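Local coordinates for purine nucleoside phosphorylase (Thermus thermophilus, PDB 6TK9) that catalyses the reversible phosphorolysis of purine nucleosides, such as inosine and guanosine, to the free base and ribose 1-phosphate, at the interface of chains A and B. Residues are numbered along the deposited sequence; one frame, centred on the assembly and turned at random. Chains: chain A/B, Purine nucleoside phosphorylase.

The interface of chains A and B. Residues chain A 58, 84, 189, 210, 246; chain B 151-152.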
# COMPACT_ATOMS: atom_id res chain seq x y z
N PRO A 58 -28.53 14.75 16.21
CA PRO A 58 -28.27 15.26 17.55
C PRO A 58 -27.18 16.36 17.55
O PRO A 58 -26.16 16.21 16.86
CB PRO A 58 -27.85 14.02 18.36
CG PRO A 58 -28.32 12.83 17.54
CD PRO A 58 -28.29 13.30 16.10
N TYR A 84 -26.36 11.34 5.52
CA TYR A 84 -26.88 10.11 6.20
C TYR A 84 -28.34 10.31 6.57
O TYR A 84 -29.03 9.31 6.66
CB TYR A 84 -26.05 9.65 7.41
CG TYR A 84 -25.82 10.68 8.48
CD1 TYR A 84 -26.85 11.05 9.34
CD2 TYR A 84 -24.58 11.29 8.63
CE1 TYR A 84 -26.65 12.01 10.32
CE2 TYR A 84 -24.37 12.23 9.62
CZ TYR A 84 -25.41 12.60 10.45
OH TYR A 84 -25.23 13.54 11.42
N PRO A 189 -24.95 6.38 8.24
CA PRO A 189 -24.68 6.80 9.62
C PRO A 189 -24.07 5.76 10.58
O PRO A 189 -23.75 6.14 11.68
CB PRO A 189 -26.10 7.06 10.14
CG PRO A 189 -26.92 6.01 9.44
CD PRO A 189 -26.35 5.97 8.04
N MET A 210 -18.70 12.49 8.72
CA MET A 210 -19.85 12.27 7.82
C MET A 210 -20.38 13.59 7.24
O MET A 210 -21.54 13.59 6.86
CB MET A 210 -20.93 11.57 8.64
CG MET A 210 -20.44 10.30 9.29
SD MET A 210 -21.76 9.50 10.20
CE MET A 210 -20.93 8.03 10.78
N GLU A 246 -22.20 7.77 20.22
CA GLU A 246 -22.80 9.12 19.98
C GLU A 246 -22.56 10.00 21.22
O GLU A 246 -22.04 11.13 21.05
CB GLU A 246 -24.30 9.00 19.65
CG GLU A 246 -25.00 10.34 19.45
CD GLU A 246 -26.52 10.32 19.61
OE1 GLU A 246 -27.14 9.29 19.27
OE2 GLU A 246 -27.08 11.32 20.08
N ARG B 151 -29.02 6.33 16.24
CA ARG B 151 -28.75 7.08 15.00
C ARG B 151 -27.42 6.61 14.38
O ARG B 151 -27.35 6.52 13.16
CB ARG B 151 -28.74 8.58 15.30
CG ARG B 151 -28.15 9.45 14.21
CD ARG B 151 -29.10 9.69 13.05
NE ARG B 151 -29.24 8.55 12.17
CZ ARG B 151 -29.91 8.58 11.03
NH1 ARG B 151 -30.50 9.69 10.63
NH2 ARG B 151 -30.00 7.49 10.28
N PHE B 152 -26.43 6.32 15.22
CA PHE B 152 -25.02 6.02 14.84
C PHE B 152 -24.54 4.72 15.50
O PHE B 152 -23.74 4.76 16.42
CB PHE B 152 -24.10 7.16 15.28
CG PHE B 152 -24.47 8.53 14.80
CD1 PHE B 152 -24.50 8.83 13.44
CD2 PHE B 152 -24.76 9.55 15.69
CE1 PHE B 152 -24.82 10.10 12.99
CE2 PHE B 152 -25.07 10.83 15.24
CZ PHE B 152 -25.08 11.11 13.89
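B:Phe152 pushes its ring into chain A and meets A:Tyr84 rim to face. The two ring planes stand 84° apart, and CE1 of the phenylalanine lies above one face of the tyrosine, towards its rim, 3.6 Å from A:Tyr84 CZ. An aromatic C-H thus points at a pi face, the usual attraction of a T-shaped pair. The phenol oxygen OH of A:Tyr84 comes 3.5 Å from B:Phe152 CZ.

Other groups of chain A line the phenylalanine's edge in the plane of its ring. The backbone oxygen O of A:Pro189 sits 3.3 Å from B:Phe152 CD1, where its partial negative charge would suit the weakly positive C-H rim. On the opposite flank, CG of the poorly ordered A:Glu246, a methylene, lies 3.8 Å from B:Phe152 CD2. A:Pro58 meets the ring tip to tip, and the sulphur of the extended A:Met210 grazes CE1; both offer apolar surface.

One face of the phenylalanine is covered by its own neighbour: B:Arg151 CG, anti to the backbone N (chi1 166°), sits over the ring centre. Arginine suits this place because its aliphatic stem covers the ring while its tip reaches chain A. A:Tyr84 CD1 lies over one guanidinium face, towards its rim, the planes 74° apart. NH2 is 3.5 Å from A:Pro189 CG, on a rigid proline whose preceding peptide bond is cis. No hydrogen bond or salt bridge joins these side chains; the contact rests mainly on van der Waals packing.

In trimeric phosphorylases of this family a neighbour's phenylalanine borders the nucleoside site, a role B:Phe152 probably shares. The two B residues belong to a loop inserted among chain A loops, the 3-10 helix 83-85 and the start of helix 246-255, within a deposited assembly of six copies.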